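Long-range contacts in ricin B-like lectin (Macrolepiota procera, PDB 4IZX), which binds beta-galactosides such as lactose at the surface of a ricin B-like beta-trefoil, consistent with a role as a carbohydrate-recognising lectin: residues A[2-7]-A[44-49]; A[49-54]-A[82-87]; A[60-65]-A[76-81]. All blocks are in the same frame, centred on the assembly; numbering follows the deposited sequence. Where two conformers were deposited one is given.

Contact 1: A[2-7]-A[44-49]; sequences TQVSSG and WTFNWT
In this beta-trefoil lectin the N-terminal leader 2-7, which has no regular secondary structure, crosses strand 44-48 instead of running along it; the touching parts, 4-7 and 45-48, run 99° apart. The crossing is a good example of how an irregular chain end can be fastened to a strand by two hydrogen bonds and a small apolar contact.

The two hydrogen bonds do the fastening. The backbone N of G7 donates to O of F46 at 2.7 Å and lies in the plane of that carbonyl. One residue earlier a side chain supplies the acceptor: OG of S6 takes the N-H of W48 at 2.9 Å, almost in line (171°). The hydroxyl gets there because OG stands anti to the backbone N (chi1 -172°); beside the bond, S6 CB packs against W48 CB at 3.8 Å. OD1 of N47 comes within 3.2 Å of S6 OG, but the angle is too poor for a bond. G7, just before strand 9-14, has a positive phi at which a CB would be jammed against the carbonyl O of S6, a conformation suited to glycine.

The apolar part belongs chiefly to V4 and F46. V4 CG1, anti to its backbone N, reaches the ring obliquely and lies 3.7 Å from F46 CD2. Both side chains also rest on I137 of strand 135-138, and the F46 ring meets Y10 edge-to-face, so the leader is seated against the strands that flank this corner of the trefoil. V4 and Q3 also belong to the pocket that holds a benzamidine.

At the other end of the contact T45 divides its two branches: OG1 is hydrogen-bonded to OG1 of T9, while CG2 approaches O of G7 at 4.0 Å.

Contact 2: A[49-54]-A[82-87]; sequences TGKAWT and PFEWHI
A carboxylate gripped from two directions is the strongest feature here, where the turn entering strand 53-57 of the beta-trefoil meets the chain leading into strand 86-89. E84 OE1 accepts from T49 OG1 at 2.7 Å, the hydroxyl coming from above the carboxylate plane, 26° out of it. The same oxygen turns its syn lone pair to the ammonium of K51, with NZ at 2.8 Å from OE1; a second, weak bond from NZ to E84 OE2 completes the salt bridge. E84 reaches this point as an extended chain, and the K51 chain, bent at its last torsion, crosses it at about a right angle. T49 OG1 does double duty, since it also accepts the backbone N-H of K51 in an ST turn. Two donors on one oxygen would be expected to favour the charged carboxylate.

Next comes a single antiparallel bridge, the hydrogen-bonded pair W53 and W85. W53 N donates a hydrogen bond to W85 O at 2.9 Å with an angle of 168°, and W85 N donates to W53 O at 2.8 Å. Between bridge and salt bridge, A52 CB fits closely, 3.4 Å from W85 O and 3.6 Å from E84 CB.

Further out the contact becomes apolar. T54 CG2 lies alongside P82 CB, the two side chains pointing the same way. On the other flank I87 sets CD1 over one face of the W53 indole, a CH-pi contact 29° off the normal of the five-membered ring; both residues line the benzamidine pocket. Helping, probably, to hold the ring's rotation is a water in the plane of the indole, at its edge, which accepts from W53 NE1 at 2.8 Å and donates to I87 O at 2.8 Å.

Contact 3: A[60-65]-A[76-81]; sequences SGSYLG and LVAVND
Y63, G65 and V79 are among the residues that bury most surface in this antiparallel beta hairpin of the trefoil, formed by strands 63-66 and 76-79, and together they show how backbone pairing and side-chain shape agree on one register.

Y63 faces V79 as a hydrogen-bonded pair: Y63 N reaches V79 O at 2.8 Å, and V79 N reaches Y63 O at 2.9 Å. The phenol then extends past the strand end, its edge carrying CD1 to 3.5 Å from N80 O, while its hydroxyl makes a weak bond to NE of R56.

G65 is paired likewise with V77, but less evenly. Its N meets V77 O at 2.9 Å, nearly along the C=O axis, whereas V77 N sits above the plane of the G65 carbonyl, 52° out of it. With no side chain on G65, V79 can lay its CG2 on the bare backbone, 3.9 Å from G65 CA. That methyl occupies the crowded position between the V79 backbone N and carbonyl carbon, which turns it to this strand.

Between these pairs L64 and A78 project to the other face. There L64 CG packs obliquely against L76 CD2 at 3.9 Å, and L76 continues onto I31 and V122 of neighbouring strands. A78 CB touches S62 CB at 3.7 Å.

Across the segments the direct polar links are thus main-chain hydrogen bonds, with one water bridging G61 O and N80 O, and the side-chain contacts are largely apolar, which suggests that register is set mainly by backbone bonding and close fit.

Followed from the N terminus, the chain first closes on itself at contact 1, where strand 44-48, after the excursion that carries the galactose-binding residues, returns to the N-terminal segment 2-7. Contact 2 opens where contact 1 ends, the two sharing T49; N47 and T54 probably join them by a backbone bond across neighbouring strands 44-48 and 53-57. The long loop that contact 2 spans, between 54 and 82, contains the whole hairpin of contact 3, so these two nest, whereas contacts 1 and 3 follow in series and touch where W44 CH2 packs on L64 CD1. A W85 NE1 to L64 O bond ties the hairpin to the chain entering strand 86-89, linking successive parts of the trefoil.

Contact 1: A[2-7]-A[44-49]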
loop_
_atom_site.group_PDB
_atom_site.type_symbol
_atom_site.label_atom_id
_atom_site.label_comp_id
_atom_site.label_asym_id
_atom_site.label_seq_id
_atom_site.Cartn_x
_atom_site.Cartn_y
_atom_site.Cartn_z
ATOM N N THR A 2 -6.429 -8.813 14.021
ATOM C CA THR A 2 -6.678 -7.459 14.614
ATOM C C THR A 2 -7.425 -6.575 13.654
ATOM O O THR A 2 -7.434 -6.811 12.415
ATOM C CB THR A 2 -5.371 -6.707 15.020
ATOM O OG1 THR A 2 -4.450 -6.690 13.919
ATOM C CG2 THR A 2 -4.742 -7.350 16.235
ATOM N N GLN A 3 -8.023 -5.532 14.232
ATOM C CA GLN A 3 -8.977 -4.717 13.524
ATOM C C GLN A 3 -8.325 -3.555 12.787
ATOM O O GLN A 3 -7.238 -3.219 13.031
ATOM C CB GLN A 3 -10.084 -4.228 14.444
ATOM C CG GLN A 3 -11.362 -4.134 13.659
ATOM C CD GLN A 3 -11.425 -5.203 12.572
ATOM O OE1 GLN A 3 -11.567 -6.411 12.903
ATOM N NE2 GLN A 3 -11.426 -4.772 11.269
ATOM N N VAL A 4 -8.886 -3.174 11.684
ATOM C CA VAL A 4 -8.471 -2.018 10.961
ATOM C C VAL A 4 -9.698 -1.128 10.977
ATOM O O VAL A 4 -10.778 -1.543 10.587
ATOM C CB VAL A 4 -8.042 -2.415 9.549
ATOM C CG1 VAL A 4 -7.877 -1.202 8.677
ATOM C CG2 VAL A 4 -6.821 -3.327 9.581
ATOM N N SER A 5 -9.502 0.106 11.413
ATOM C CA SER A 5 -10.602 1.056 11.665
ATOM C C SER A 5 -10.332 2.369 11.014
ATOM O O SER A 5 -9.234 2.919 11.151
ATOM C CB SER A 5 -10.739 1.419 13.150
ATOM O OG SER A 5 -11.379 0.443 13.908
ATOM N N SER A 6 -11.371 2.938 10.446
ATOM C CA SER A 6 -11.330 4.283 9.943
ATOM C C SER A 6 -10.903 5.249 11.019
ATOM O O SER A 6 -11.395 5.164 12.163
ATOM C CB SER A 6 -12.711 4.688 9.418
ATOM O OG SER A 6 -12.659 5.924 8.767
ATOM N N GLY A 7 -10.006 6.173 10.682
ATOM C CA GLY A 7 -9.439 7.151 11.582
ATOM C C GLY A 7 -8.133 6.741 12.228
ATOM O O GLY A 7 -7.419 7.614 12.747
ATOM N N TRP A 44 0.194 5.425 7.621
ATOM C CA TRP A 44 -0.918 5.698 6.720
ATOM C C TRP A 44 -2.201 5.729 7.517
ATOM O O TRP A 44 -2.551 4.749 8.192
ATOM C CB TRP A 44 -0.976 4.617 5.624
ATOM C CG TRP A 44 0.284 4.598 4.815
ATOM C CD1 TRP A 44 1.366 3.798 5.026
ATOM C CD2 TRP A 44 0.621 5.476 3.723
ATOM N NE1 TRP A 44 2.364 4.124 4.149
ATOM C CE2 TRP A 44 1.939 5.151 3.336
ATOM C CE3 TRP A 44 -0.030 6.518 3.073
ATOM C CZ2 TRP A 44 2.592 5.826 2.310
ATOM C CZ3 TRP A 44 0.609 7.170 2.041
ATOM C CH2 TRP A 44 1.905 6.838 1.684
ATOM N N THR A 45 -2.886 6.869 7.483
ATOM C CA THR A 45 -4.121 7.076 8.206
ATOM C C THR A 45 -5.262 6.661 7.295
ATOM O O THR A 45 -5.448 7.171 6.191
ATOM C CB THR A 45 -4.272 8.533 8.678
ATOM O OG1 THR A 45 -3.127 8.971 9.370
ATOM C CG2 THR A 45 -5.546 8.733 9.422
ATOM N N PHE A 46 -5.995 5.625 7.728
ATOM C CA PHE A 46 -7.058 5.056 6.960
ATOM C C PHE A 46 -8.349 5.837 7.189
ATOM O O PHE A 46 -8.673 6.192 8.322
ATOM C CB PHE A 46 -7.282 3.597 7.367
ATOM C CG PHE A 46 -6.296 2.606 6.818
ATOM C CD1 PHE A 46 -4.917 2.813 6.864
ATOM C CD2 PHE A 46 -6.754 1.422 6.276
ATOM C CE1 PHE A 46 -4.028 1.874 6.355
ATOM C CE2 PHE A 46 -5.862 0.470 5.800
ATOM C CZ PHE A 46 -4.493 0.718 5.807
ATOM N N ASN A 47 -9.143 5.986 6.135
ATOM C CA ASN A 47 -10.485 6.545 6.206
ATOM C C ASN A 47 -11.415 5.660 5.390
ATOM O O ASN A 47 -11.122 5.367 4.225
ATOM C CB ASN A 47 -10.567 7.990 5.689
ATOM C CG ASN A 47 -11.934 8.610 5.875
ATOM O OD1 ASN A 47 -12.497 8.524 6.952
ATOM N ND2 ASN A 47 -12.464 9.231 4.829
ATOM N N TRP A 48 -12.538 5.274 5.980
ATOM C CA TRP A 48 -13.605 4.636 5.250
ATOM C C TRP A 48 -14.568 5.713 4.787
ATOM O O TRP A 48 -15.138 6.429 5.603
ATOM C CB TRP A 48 -14.309 3.574 6.116
ATOM C CG TRP A 48 -15.514 2.975 5.466
ATOM C CD1 TRP A 48 -16.793 3.262 5.788
ATOM C CD2 TRP A 48 -15.574 1.927 4.466
ATOM N NE1 TRP A 48 -17.665 2.481 5.056
ATOM C CE2 TRP A 48 -16.938 1.651 4.244
ATOM C CE3 TRP A 48 -14.609 1.186 3.752
ATOM C CZ2 TRP A 48 -17.358 0.710 3.338
ATOM C CZ3 TRP A 48 -15.034 0.260 2.863
ATOM C CH2 TRP A 48 -16.402 0.007 2.664
ATOM N N THR A 49 -14.735 5.831 3.477
ATOM C CA THR A 49 -15.509 6.905 2.884
ATOM C C THR A 49 -17.004 6.631 2.911
ATOM O O THR A 49 -17.804 7.470 2.548
ATOM C CB THR A 49 -15.122 7.099 1.426
ATOM O OG1 THR A 49 -15.492 5.922 0.716
ATOM C CG2 THR A 49 -13.630 7.372 1.248
#

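Contact 2: A[49-54]-A[82-87]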
loop_
_atom_site.group_PDB
_atom_site.type_symbol
_atom_site.label_atom_id
_atom_site.label_comp_id
_atom_site.label_asym_id
_atom_site.label_seq_id
_atom_site.Cartn_x
_atom_site.Cartn_y
_atom_site.Cartn_z
ATOM N N THR A 49 -14.735 5.831 3.477
ATOM C CA THR A 49 -15.509 6.905 2.884
ATOM C C THR A 49 -17.004 6.631 2.911
ATOM O O THR A 49 -17.804 7.470 2.548
ATOM C CB THR A 49 -15.122 7.099 1.426
ATOM O OG1 THR A 49 -15.492 5.922 0.716
ATOM C CG2 THR A 49 -13.630 7.372 1.248
ATOM N N GLY A 50 -17.375 5.437 3.340
ATOM C CA GLY A 50 -18.713 4.920 3.218
ATOM C C GLY A 50 -18.768 3.831 2.184
ATOM O O GLY A 50 -19.692 3.003 2.217
ATOM N N LYS A 51 -17.793 3.782 1.267
ATOM C CA LYS A 51 -17.785 2.752 0.239
ATOM C C LYS A 51 -16.396 2.157 -0.084
ATOM O O LYS A 51 -16.301 1.170 -0.784
ATOM C CB LYS A 51 -18.425 3.237 -1.065
ATOM C CG LYS A 51 -17.772 4.413 -1.675
ATOM C CD LYS A 51 -18.631 4.986 -2.799
ATOM C CE LYS A 51 -17.923 5.949 -3.728
ATOM N NZ LYS A 51 -17.251 7.058 -3.019
ATOM N N ALA A 52 -15.334 2.753 0.410
ATOM C CA ALA A 52 -13.982 2.329 0.101
ATOM C C ALA A 52 -13.049 3.000 1.100
ATOM O O ALA A 52 -13.498 3.745 1.961
ATOM C CB ALA A 52 -13.603 2.702 -1.333
ATOM N N TRP A 53 -11.753 2.736 0.951
ATOM C CA TRP A 53 -10.735 3.222 1.871
ATOM C C TRP A 53 -9.833 4.220 1.191
ATOM O O TRP A 53 -9.398 4.020 0.039
ATOM C CB TRP A 53 -9.865 2.080 2.376
ATOM C CG TRP A 53 -10.583 1.056 3.159
ATOM C CD1 TRP A 53 -11.157 -0.099 2.687
ATOM C CD2 TRP A 53 -10.819 1.054 4.578
ATOM N NE1 TRP A 53 -11.726 -0.809 3.721
ATOM C CE2 TRP A 53 -11.523 -0.129 4.887
ATOM C CE3 TRP A 53 -10.500 1.936 5.611
ATOM C CZ2 TRP A 53 -11.855 -0.461 6.168
ATOM C CZ3 TRP A 53 -10.859 1.604 6.897
ATOM C CH2 TRP A 53 -11.522 0.426 7.146
ATOM N N THR A 54 -9.472 5.283 1.898
ATOM C CA THR A 54 -8.399 6.179 1.478
ATOM C C THR A 54 -7.284 6.075 2.506
ATOM O O THR A 54 -7.537 5.843 3.698
ATOM C CB THR A 54 -8.879 7.623 1.256
ATOM O OG1 THR A 54 -9.233 8.166 2.527
ATOM C CG2 THR A 54 -10.048 7.658 0.292
ATOM N N PRO A 82 -7.986 12.435 -2.242
ATOM C CA PRO A 82 -8.188 11.083 -1.744
ATOM C C PRO A 82 -8.454 10.124 -2.890
ATOM O O PRO A 82 -9.242 10.405 -3.802
ATOM C CB PRO A 82 -9.412 11.216 -0.837
ATOM C CG PRO A 82 -9.483 12.655 -0.464
ATOM C CD PRO A 82 -8.916 13.378 -1.630
ATOM N N PHE A 83 -7.773 8.996 -2.852
ATOM C CA PHE A 83 -7.923 7.951 -3.857
ATOM C C PHE A 83 -8.483 6.704 -3.170
ATOM O O PHE A 83 -7.926 6.211 -2.191
ATOM C CB PHE A 83 -6.585 7.629 -4.520
ATOM C CG PHE A 83 -6.678 6.627 -5.623
ATOM C CD1 PHE A 83 -6.988 7.003 -6.901
ATOM C CD2 PHE A 83 -6.531 5.290 -5.354
ATOM C CE1 PHE A 83 -7.098 6.063 -7.908
ATOM C CE2 PHE A 83 -6.637 4.347 -6.359
ATOM C CZ PHE A 83 -6.908 4.743 -7.646
ATOM N N GLU A 84 -9.601 6.207 -3.677
ATOM C CA GLU A 84 -10.287 5.064 -3.075
ATOM C C GLU A 84 -9.685 3.731 -3.476
ATOM O O GLU A 84 -9.424 3.465 -4.662
ATOM C CB GLU A 84 -11.780 5.089 -3.390
ATOM C CG GLU A 84 -12.551 6.120 -2.567
ATOM C CD GLU A 84 -14.048 6.096 -2.811
ATOM O OE1 GLU A 84 -14.822 6.402 -1.903
ATOM O OE2 GLU A 84 -14.460 5.818 -3.955
ATOM N N TRP A 85 -9.577 2.875 -2.471
ATOM C CA TRP A 85 -9.094 1.505 -2.590
ATOM C C TRP A 85 -10.122 0.542 -2.013
ATOM O O TRP A 85 -10.807 0.849 -1.054
ATOM C CB TRP A 85 -7.788 1.323 -1.787
ATOM C CG TRP A 85 -6.669 2.173 -2.257
ATOM C CD1 TRP A 85 -6.245 3.341 -1.721
ATOM C CD2 TRP A 85 -5.781 1.894 -3.352
ATOM N NE1 TRP A 85 -5.129 3.804 -2.407
ATOM C CE2 TRP A 85 -4.830 2.927 -3.406
ATOM C CE3 TRP A 85 -5.702 0.872 -4.309
ATOM C CZ2 TRP A 85 -3.798 2.945 -4.354
ATOM C CZ3 TRP A 85 -4.694 0.902 -5.237
ATOM C CH2 TRP A 85 -3.757 1.933 -5.252
ATOM N N HIS A 86 -10.169 -0.672 -2.565
ATOM C CA HIS A 86 -10.845 -1.783 -1.919
ATOM C C HIS A 86 -9.779 -2.617 -1.198
ATOM O O HIS A 86 -8.723 -2.886 -1.743
ATOM C CB HIS A 86 -11.578 -2.673 -2.916
ATOM C CG HIS A 86 -12.853 -2.071 -3.444
ATOM N ND1 HIS A 86 -13.626 -2.689 -4.411
ATOM C CD2 HIS A 86 -13.512 -0.941 -3.087
ATOM C CE1 HIS A 86 -14.707 -1.962 -4.613
ATOM N NE2 HIS A 86 -14.663 -0.902 -3.828
ATOM N N ILE A 87 -10.070 -3.011 0.038
ATOM C CA ILE A 87 -9.135 -3.760 0.849
ATOM C C ILE A 87 -9.830 -5.021 1.323
ATOM O O ILE A 87 -10.900 -4.945 1.903
ATOM C CB ILE A 87 -8.617 -2.927 2.033
ATOM C CG1 ILE A 87 -7.942 -1.648 1.522
ATOM C CG2 ILE A 87 -7.684 -3.770 2.880
ATOM C CD1 ILE A 87 -7.372 -0.773 2.595
HETATM O O HOH W 1 -16.373 1.391 -3.773
HETATM O O HOH W 2 -12.821 -3.260 3.002
#

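Contact 3: A[60-65]-A[76-81]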
loop_
_atom_site.group_PDB
_atom_site.type_symbol
_atom_site.label_atom_id
_atom_site.label_comp_id
_atom_site.label_asym_id
_atom_site.label_seq_id
_atom_site.Cartn_x
_atom_site.Cartn_y
_atom_site.Cartn_z
ATOM N N SER A 60 3.063 13.700 5.085
ATOM C CA SER A 60 2.859 14.714 4.064
ATOM C C SER A 60 1.429 15.203 3.931
ATOM O O SER A 60 1.204 16.274 3.352
ATOM C CB SER A 60 3.357 14.227 2.714
ATOM O OG SER A 60 2.451 13.307 2.195
ATOM N N GLY A 61 0.478 14.362 4.279
ATOM C CA GLY A 61 -0.932 14.662 4.029
ATOM C C GLY A 61 -1.418 14.402 2.612
ATOM O O GLY A 61 -2.601 14.620 2.324
ATOM N N SER A 62 -0.544 13.961 1.731
ATOM C CA SER A 62 -0.927 13.379 0.461
ATOM C C SER A 62 -1.568 12.023 0.677
ATOM O O SER A 62 -1.449 11.446 1.756
ATOM C CB SER A 62 0.303 13.237 -0.477
ATOM O OG SER A 62 0.909 14.470 -0.755
ATOM N N TYR A 63 -2.185 11.490 -0.377
ATOM C CA TYR A 63 -2.846 10.201 -0.316
ATOM C C TYR A 63 -2.106 9.184 -1.162
ATOM O O TYR A 63 -1.470 9.493 -2.159
ATOM C CB TYR A 63 -4.306 10.305 -0.775
ATOM C CG TYR A 63 -5.153 11.147 0.144
ATOM C CD1 TYR A 63 -5.210 12.520 -0.023
ATOM C CD2 TYR A 63 -5.839 10.589 1.198
ATOM C CE1 TYR A 63 -5.958 13.314 0.849
ATOM C CE2 TYR A 63 -6.597 11.353 2.074
ATOM C CZ TYR A 63 -6.655 12.727 1.919
ATOM O OH TYR A 63 -7.412 13.481 2.788
ATOM N N LEU A 64 -2.239 7.923 -0.781
ATOM C CA LEU A 64 -1.708 6.836 -1.594
ATOM C C LEU A 64 -2.582 6.684 -2.832
ATOM O O LEU A 64 -3.794 6.412 -2.737
ATOM C CB LEU A 64 -1.750 5.548 -0.779
ATOM C CG LEU A 64 -1.017 4.374 -1.378
ATOM C CD1 LEU A 64 0.486 4.585 -1.191
ATOM C CD2 LEU A 64 -1.435 3.063 -0.755
ATOM N N GLY A 65 -1.986 6.865 -4.015
ATOM C CA GLY A 65 -2.696 6.772 -5.281
ATOM C C GLY A 65 -1.797 6.181 -6.361
ATOM O O GLY A 65 -0.830 5.476 -6.077
ATOM N N LEU A 76 2.676 3.234 -7.891
ATOM C CA LEU A 76 1.993 3.979 -6.836
ATOM C C LEU A 76 2.775 5.258 -6.557
ATOM O O LEU A 76 4.012 5.280 -6.512
ATOM C CB LEU A 76 1.870 3.143 -5.571
ATOM C CG LEU A 76 0.619 2.283 -5.504
ATOM C CD1 LEU A 76 0.644 1.149 -6.490
ATOM C CD2 LEU A 76 0.335 1.861 -4.088
ATOM N N VAL A 77 2.030 6.335 -6.353
ATOM C CA VAL A 77 2.562 7.656 -6.051
ATOM C C VAL A 77 1.636 8.362 -5.057
ATOM O O VAL A 77 0.447 8.073 -4.959
ATOM C CB VAL A 77 2.708 8.518 -7.324
ATOM C CG1 VAL A 77 3.793 7.982 -8.252
ATOM C CG2 VAL A 77 1.378 8.716 -8.036
ATOM N N ALA A 78 2.209 9.331 -4.344
ATOM C CA ALA A 78 1.427 10.260 -3.562
ATOM C C ALA A 78 0.612 11.187 -4.454
ATOM O O ALA A 78 1.135 11.700 -5.426
ATOM C CB ALA A 78 2.365 11.131 -2.737
ATOM N N VAL A 79 -0.645 11.408 -4.111
ATOM C CA VAL A 79 -1.548 12.253 -4.899
ATOM C C VAL A 79 -2.259 13.236 -3.977
ATOM O O VAL A 79 -2.396 13.025 -2.768
ATOM C CB VAL A 79 -2.563 11.418 -5.701
ATOM C CG1 VAL A 79 -1.853 10.551 -6.704
ATOM C CG2 VAL A 79 -3.486 10.584 -4.825
ATOM N N ASN A 80 -2.725 14.331 -4.553
ATOM C CA ASN A 80 -3.356 15.398 -3.792
ATOM C C ASN A 80 -4.714 14.996 -3.211
ATOM O O ASN A 80 -5.007 15.297 -2.075
ATOM C CB ASN A 80 -3.488 16.609 -4.725
ATOM C CG ASN A 80 -4.019 17.826 -4.020
ATOM O OD1 ASN A 80 -5.204 18.189 -4.185
ATOM N ND2 ASN A 80 -3.176 18.465 -3.257
ATOM N N ASP A 81 -5.553 14.404 -4.057
ATOM C CA ASP A 81 -6.939 14.141 -3.717
ATOM C C ASP A 81 -7.034 12.701 -3.135
ATOM O O ASP A 81 -6.315 11.797 -3.582
ATOM C CB ASP A 81 -7.824 14.209 -4.984
ATOM C CG ASP A 81 -8.064 15.588 -5.518
ATOM O OD1 ASP A 81 -7.474 16.555 -5.021
ATOM O OD2 ASP A 81 -8.798 15.632 -6.519
HETATM O O HOH W 3 -3.475 16.072 0.019
#